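Local coordinates for thiosulfate reductase (Thermus thermophilus, PDB 2VPZ), which probably catalyses a molybdenum-dependent redox reaction of sulfur compounds, carrying a molybdopterin guanine dinucleotide cofactor and a [4Fe-4S] cluster, at residues A[498-504]-A[562-568]; A[72-78]-A[216-221]. One frame throughout, in Å; residues are numbered along the deposited sequence.

Contact 1: A[498-504]-A[562-568]; sequences KTPFIQL and GTLVQRG
Two short strands, 501-503 and 563-565, run antiparallel here, I502 pairing with L564, in a partly buried contact not far from the iron-sulfur cluster. Their axes come within 4.4 Å at an angle of 170°. I502 and L564 form the hydrogen-bonded pair, with L564 N donating to I502 O at 2.6 Å in the carbonyl plane. F501 with V565 and Q503 with T563 are the non-hydrogen-bonded pairs beside it. Outside the paired residues the ladder runs on: Q566 N reaches P500 O at 2.9 Å, almost straight, and L504 N donates to G562 O at 3.0 Å. Within this chain the three-stranded antiparallel sheet runs 493-495, 501-503, 563-565, so 501-503 is the middle strand and 563-565 an outer one. On one face the I502 and L564 side chains lie side by side, pointing the same way, and CD1 of I502 meets CD2 of L564 at 3.9 Å. The same CD1 touches the amide of Q566, whose NE2 is bonded to the Y370 carbonyl, while L551 of helix 540-551 packs on I502 and Q566. On the other face T563 has CG2 anti to its own backbone N, which brings that methyl to 3.4 Å from F501 CD1, oblique to the ring. T563 OG1 meanwhile bonds to Y68 and N71, and Q503 NE2 to the carbonyl of R50.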
loop_
_atom_site.group_PDB
_atom_site.type_symbol
_atom_site.label_atom_id
_atom_site.label_comp_id
_atom_site.label_asym_id
_atom_site.label_seq_id
_atom_site.Cartn_x
_atom_site.Cartn_y
_atom_site.Cartn_z
ATOM N N LYS A 498 -23.120 -34.616 7.757
ATOM C CA LYS A 498 -23.677 -34.610 6.385
ATOM C C LYS A 498 -23.452 -36.088 5.876
ATOM O O LYS A 498 -24.387 -36.747 5.403
ATOM C CB LYS A 498 -22.890 -33.596 5.534
ATOM C CG LYS A 498 -23.552 -33.066 4.239
ATOM C CD LYS A 498 -22.645 -32.070 3.465
ATOM C CE LYS A 498 -23.326 -30.708 3.215
ATOM N NZ LYS A 498 -23.085 -30.159 1.819
ATOM N N THR A 499 -22.211 -36.572 5.993
ATOM C CA THR A 499 -21.795 -37.942 5.656
ATOM C C THR A 499 -21.246 -38.583 6.964
ATOM O O THR A 499 -20.033 -38.525 7.208
ATOM C CB THR A 499 -20.664 -37.980 4.560
ATOM O OG1 THR A 499 -19.444 -37.483 5.093
ATOM C CG2 THR A 499 -21.093 -37.164 3.332
ATOM N N PRO A 500 -22.126 -39.232 7.787
ATOM C CA PRO A 500 -21.689 -39.858 9.050
ATOM C C PRO A 500 -20.396 -40.658 8.926
ATOM O O PRO A 500 -20.205 -41.308 7.908
ATOM C CB PRO A 500 -22.847 -40.773 9.456
ATOM C CG PRO A 500 -24.030 -40.348 8.630
ATOM C CD PRO A 500 -23.430 -39.753 7.351
ATOM N N PHE A 501 -19.517 -40.643 9.928
ATOM C CA PHE A 501 -18.301 -41.430 9.855
ATOM C C PHE A 501 -17.827 -42.044 11.176
ATOM O O PHE A 501 -18.285 -41.666 12.261
ATOM C CB PHE A 501 -17.160 -40.663 9.120
ATOM C CG PHE A 501 -16.764 -39.323 9.759
ATOM C CD1 PHE A 501 -15.647 -39.229 10.606
ATOM C CD2 PHE A 501 -17.507 -38.157 9.509
ATOM C CE1 PHE A 501 -15.267 -37.995 11.202
ATOM C CE2 PHE A 501 -17.151 -36.911 10.091
ATOM C CZ PHE A 501 -16.027 -36.832 10.941
ATOM N N ILE A 502 -16.918 -43.003 11.077
ATOM C CA ILE A 502 -16.366 -43.735 12.209
ATOM C C ILE A 502 -14.827 -43.627 12.215
ATOM O O ILE A 502 -14.184 -43.837 11.179
ATOM C CB ILE A 502 -16.819 -45.250 12.121
ATOM C CG1 ILE A 502 -18.338 -45.333 12.022
ATOM C CG2 ILE A 502 -16.281 -46.055 13.330
ATOM C CD1 ILE A 502 -18.906 -46.733 11.663
ATOM N N GLN A 503 -14.240 -43.279 13.359
ATOM C CA GLN A 503 -12.775 -43.170 13.458
ATOM C C GLN A 503 -12.169 -44.183 14.436
ATOM O O GLN A 503 -12.816 -44.564 15.407
ATOM C CB GLN A 503 -12.341 -41.758 13.872
ATOM C CG GLN A 503 -13.204 -40.601 13.393
ATOM C CD GLN A 503 -12.565 -39.229 13.612
ATOM O OE1 GLN A 503 -12.414 -38.444 12.678
ATOM N NE2 GLN A 503 -12.178 -38.947 14.854
ATOM N N LEU A 504 -10.928 -44.592 14.177
ATOM C CA LEU A 504 -10.184 -45.539 15.017
ATOM C C LEU A 504 -8.748 -45.057 15.348
ATOM O O LEU A 504 -8.015 -44.629 14.451
ATOM C CB LEU A 504 -10.086 -46.951 14.367
ATOM C CG LEU A 504 -9.576 -48.199 15.138
ATOM C CD1 LEU A 504 -8.073 -48.465 14.905
ATOM C CD2 LEU A 504 -9.868 -48.046 16.646
ATOM N N GLY A 562 -8.029 -45.435 8.484
ATOM C CA GLY A 562 -8.298 -44.761 9.752
ATOM C C GLY A 562 -9.703 -44.325 10.136
ATOM O O GLY A 562 -10.137 -44.460 11.310
ATOM N N THR A 563 -10.415 -43.801 9.150
ATOM C CA THR A 563 -11.804 -43.295 9.182
ATOM C C THR A 563 -12.761 -44.057 8.207
ATOM O O THR A 563 -12.321 -44.487 7.150
ATOM C CB THR A 563 -11.911 -41.799 8.728
ATOM O OG1 THR A 563 -10.870 -41.036 9.289
ATOM C CG2 THR A 563 -13.291 -41.208 9.110
ATOM N N LEU A 564 -14.044 -44.195 8.564
ATOM C CA LEU A 564 -15.050 -44.828 7.694
ATOM C C LEU A 564 -16.316 -43.908 7.527
ATOM O O LEU A 564 -16.938 -43.521 8.546
ATOM C CB LEU A 564 -15.436 -46.274 8.187
ATOM C CG LEU A 564 -16.380 -47.213 7.363
ATOM C CD1 LEU A 564 -15.836 -48.660 7.244
ATOM C CD2 LEU A 564 -17.804 -47.231 7.980
ATOM N N VAL A 565 -16.618 -43.502 6.281
ATOM C CA VAL A 565 -17.778 -42.664 5.884
ATOM C C VAL A 565 -18.882 -43.585 5.309
ATOM O O VAL A 565 -18.626 -44.497 4.489
ATOM C CB VAL A 565 -17.463 -41.536 4.775
ATOM C CG1 VAL A 565 -18.647 -40.510 4.692
ATOM C CG2 VAL A 565 -16.154 -40.801 5.107
ATOM N N GLN A 566 -20.097 -43.333 5.796
ATOM C CA GLN A 566 -21.314 -44.038 5.473
ATOM C C GLN A 566 -22.354 -43.166 4.788
ATOM O O GLN A 566 -22.239 -41.937 4.760
ATOM C CB GLN A 566 -21.947 -44.575 6.749
ATOM C CG GLN A 566 -21.176 -45.581 7.526
ATOM C CD GLN A 566 -22.077 -46.212 8.543
ATOM O OE1 GLN A 566 -23.148 -45.642 8.800
ATOM N NE2 GLN A 566 -21.699 -47.351 9.111
ATOM N N ARG A 567 -23.403 -43.771 4.247
ATOM C CA ARG A 567 -24.380 -42.932 3.614
ATOM C C ARG A 567 -25.523 -42.506 4.531
ATOM O O ARG A 567 -26.080 -43.310 5.301
ATOM C CB ARG A 567 -24.942 -43.538 2.318
ATOM C CG ARG A 567 -25.513 -42.473 1.379
ATOM C CD ARG A 567 -26.081 -43.120 0.121
ATOM N NE ARG A 567 -25.053 -43.843 -0.638
ATOM C CZ ARG A 567 -24.923 -45.167 -0.728
ATOM N NH1 ARG A 567 -25.759 -45.989 -0.110
ATOM N NH2 ARG A 567 -23.926 -45.675 -1.457
ATOM N N GLY A 568 -25.841 -41.215 4.440
ATOM C CA GLY A 568 -26.903 -40.593 5.202
ATOM C C GLY A 568 -27.657 -39.505 4.468
ATOM O O GLY A 568 -27.772 -39.516 3.227
#

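Contact 2: A[72-78]-A[216-221]; sequences PKSRGRL and NTQLQD. With SF4 (iron/sulfur cluster), chain G.
R75 reaches from a cluster-binding loop to the first turns of helix 216-227, and its side chain is the one to follow. From CB the chain sets off beside its own backbone N and is extended from CG to NE (chi3 -180°), its aliphatic part sliding past the Q220 side chain in the opposite direction. NE lies 4.2 Å from T217 CG2 and CZ 3.5 Å from D221 OD1. At the tip, the methyl CG2 of T217 sits over one guanidinium face, 3.5 Å from NH2 and offset toward the rim. D221 OD1 comes in at the edge, in plane, and accepts a hydrogen bond from NH2 at 2.8 Å through its syn lone pair, nearly straight at 164°, the short arm of a salt bridge; NH1 adds a weak bond to the same oxygen. An alanine here is likely to leave the D221 carboxylate without this charged mate and the methyl of T217 without its flat cover. Closer to the cluster, T217 OG1 donates to K73 O at 2.7 Å and also bonds W49, while N216 ND2 makes a weak 3.2 Å bond to R77 O. The type I' turn from S74 to R77 shapes the loop between these bonds, G76 having backbone angles that call for glycine. N216 N lies 3.4 Å from sulfur S4 of the cluster, and L78 CD1 3.8 Å from S3. The loop runs from strand 62-67 to helix 80-84 across the start of helix 216-227, its own start lying against strand 501-503, and another protein chain packs on R75 and R77.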
loop_
_atom_site.group_PDB
_atom_site.type_symbol
_atom_site.label_atom_id
_atom_site.label_comp_id
_atom_site.label_asym_id
_atom_site.label_seq_id
_atom_site.Cartn_x
_atom_site.Cartn_y
_atom_site.Cartn_z
ATOM N N PRO A 72 -13.066 -36.327 7.366
ATOM C CA PRO A 72 -13.905 -35.113 7.267
ATOM C C PRO A 72 -13.650 -33.958 8.275
ATOM O O PRO A 72 -14.183 -32.857 8.124
ATOM C CB PRO A 72 -15.349 -35.612 7.348
ATOM C CG PRO A 72 -15.269 -37.117 7.082
ATOM C CD PRO A 72 -13.877 -37.541 7.521
ATOM N N LYS A 73 -12.874 -34.227 9.317
ATOM C CA LYS A 73 -12.548 -33.227 10.344
ATOM C C LYS A 73 -11.246 -32.459 10.047
ATOM O O LYS A 73 -11.259 -31.243 9.913
ATOM C CB LYS A 73 -12.502 -33.870 11.745
ATOM C CG LYS A 73 -13.863 -34.271 12.318
ATOM C CD LYS A 73 -13.780 -34.500 13.811
ATOM C CE LYS A 73 -15.155 -34.596 14.474
ATOM N NZ LYS A 73 -15.667 -33.263 14.922
ATOM N N SER A 74 -10.124 -33.159 9.912
ATOM C CA SER A 74 -8.867 -32.468 9.607
ATOM C C SER A 74 -8.678 -32.082 8.116
ATOM O O SER A 74 -8.232 -30.966 7.817
ATOM C CB SER A 74 -7.649 -33.264 10.104
ATOM O OG SER A 74 -7.734 -34.628 9.818
ATOM N N ARG A 75 -9.063 -32.969 7.190
ATOM C CA ARG A 75 -8.860 -32.782 5.735
ATOM C C ARG A 75 -7.437 -32.304 5.368
ATOM O O ARG A 75 -7.283 -31.461 4.478
ATOM C CB ARG A 75 -9.797 -31.751 5.118
ATOM C CG ARG A 75 -11.219 -31.829 5.441
ATOM C CD ARG A 75 -11.737 -30.490 5.052
ATOM N NE ARG A 75 -13.144 -30.285 5.270
ATOM C CZ ARG A 75 -13.672 -29.099 5.527
ATOM N NH1 ARG A 75 -12.865 -28.056 5.593
ATOM N NH2 ARG A 75 -14.970 -28.968 5.731
ATOM N N GLY A 76 -6.422 -32.801 6.055
ATOM C CA GLY A 76 -5.062 -32.409 5.783
ATOM C C GLY A 76 -4.423 -31.351 6.676
ATOM O O GLY A 76 -3.183 -31.288 6.792
ATOM N N ARG A 77 -5.247 -30.516 7.310
ATOM C CA ARG A 77 -4.830 -29.455 8.242
ATOM C C ARG A 77 -4.926 -29.851 9.747
ATOM O O ARG A 77 -5.483 -30.903 10.103
ATOM C CB ARG A 77 -5.630 -28.152 8.040
ATOM C CG ARG A 77 -6.322 -27.957 6.705
ATOM C CD ARG A 77 -5.375 -27.385 5.672
ATOM N NE ARG A 77 -4.735 -28.420 4.867
ATOM C CZ ARG A 77 -5.003 -28.651 3.591
ATOM N NH1 ARG A 77 -5.900 -27.908 2.982
ATOM N NH2 ARG A 77 -4.390 -29.617 2.923
ATOM N N LEU A 78 -4.397 -28.980 10.610
ATOM C CA LEU A 78 -4.351 -29.132 12.061
ATOM C C LEU A 78 -4.156 -27.752 12.737
ATOM O O LEU A 78 -3.421 -26.896 12.216
ATOM C CB LEU A 78 -3.198 -30.095 12.468
ATOM C CG LEU A 78 -3.435 -31.287 13.429
ATOM C CD1 LEU A 78 -4.691 -32.088 12.990
ATOM C CD2 LEU A 78 -2.197 -32.215 13.485
ATOM N N ASN A 216 -10.704 -27.056 14.709
ATOM C CA ASN A 216 -10.216 -27.234 13.350
ATOM C C ASN A 216 -11.125 -26.927 12.165
ATOM O O ASN A 216 -11.014 -25.863 11.526
ATOM C CB ASN A 216 -9.621 -28.627 13.159
ATOM C CG ASN A 216 -8.692 -28.720 11.968
ATOM O OD1 ASN A 216 -8.628 -27.777 11.176
ATOM N ND2 ASN A 216 -7.967 -29.838 11.841
ATOM N N THR A 217 -12.034 -27.847 11.878
ATOM C CA THR A 217 -12.938 -27.764 10.728
ATOM C C THR A 217 -13.758 -26.488 10.613
ATOM O O THR A 217 -13.978 -25.966 9.500
ATOM C CB THR A 217 -13.934 -28.979 10.640
ATOM O OG1 THR A 217 -13.362 -30.137 11.218
ATOM C CG2 THR A 217 -14.314 -29.258 9.166
ATOM N N GLN A 218 -14.226 -25.968 11.744
ATOM C CA GLN A 218 -15.019 -24.759 11.677
ATOM C C GLN A 218 -14.128 -23.528 11.370
ATOM O O GLN A 218 -14.621 -22.530 10.873
ATOM C CB GLN A 218 -15.903 -24.554 12.932
ATOM C CG GLN A 218 -15.209 -24.162 14.247
ATOM C CD GLN A 218 -16.061 -23.245 15.192
ATOM O OE1 GLN A 218 -17.306 -23.229 15.140
ATOM N NE2 GLN A 218 -15.379 -22.510 16.068
ATOM N N LEU A 219 -12.824 -23.620 11.646
ATOM C CA LEU A 219 -11.902 -22.516 11.304
ATOM C C LEU A 219 -11.796 -22.565 9.746
ATOM O O LEU A 219 -12.008 -21.567 9.050
ATOM C CB LEU A 219 -10.515 -22.701 11.943
ATOM C CG LEU A 219 -9.549 -21.508 11.906
ATOM C CD1 LEU A 219 -10.319 -20.198 12.167
ATOM C CD2 LEU A 219 -8.401 -21.710 12.950
ATOM N N GLN A 220 -11.479 -23.748 9.234
ATOM C CA GLN A 220 -11.410 -23.990 7.805
ATOM C C GLN A 220 -12.679 -23.475 7.094
ATOM O O GLN A 220 -12.586 -22.662 6.187
ATOM C CB GLN A 220 -11.257 -25.481 7.499
ATOM C CG GLN A 220 -9.945 -26.072 7.917
ATOM C CD GLN A 220 -9.855 -27.533 7.620
ATOM O OE1 GLN A 220 -9.237 -28.313 8.355
ATOM N NE2 GLN A 220 -10.501 -27.931 6.518
ATOM N N ASP A 221 -13.856 -23.932 7.519
ATOM C CA ASP A 221 -15.132 -23.542 6.898
ATOM C C ASP A 221 -15.442 -22.025 6.920
ATOM O O ASP A 221 -15.894 -21.416 5.915
ATOM C CB ASP A 221 -16.336 -24.310 7.530
ATOM C CG ASP A 221 -16.278 -25.835 7.287
ATOM O OD1 ASP A 221 -15.597 -26.260 6.326
ATOM O OD2 ASP A 221 -16.942 -26.579 8.047
HETATM FE FE1 SF4 G . -8.578 -31.084 16.512
HETATM FE FE2 SF4 G . -7.154 -28.878 17.322
HETATM FE FE3 SF4 G . -8.856 -30.179 19.044
HETATM FE FE4 SF4 G . -6.503 -31.375 18.322
HETATM S S1 SF4 G . -6.712 -29.417 19.515
HETATM S S2 SF4 G . -8.593 -32.382 18.424
HETATM S S3 SF4 G . -6.317 -30.667 16.152
HETATM S S4 SF4 G . -9.461 -29.037 17.116
#

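How the contacts relate
Contacts 1 and 2 have centres 15 Å apart and meet through F501, whose ring packs against the start of the 72-78 loop: CD2 is 3.5 Å from P72 CG, and CZ 3.6 Å from K73 CG. T563 CG2 adds a looser touch on P72 CD, so both strands of contact 1 bear on that proline. Contact 2 borders the [4Fe-4S] cluster directly, through L78 and N216, whereas contact 1 approaches it from further off, the Q503 side chain lying about 8 Å from the cluster and about 6 Å from that of the ligand C51. The molybdenum is more distant, about 13 Å from the K73 side chain.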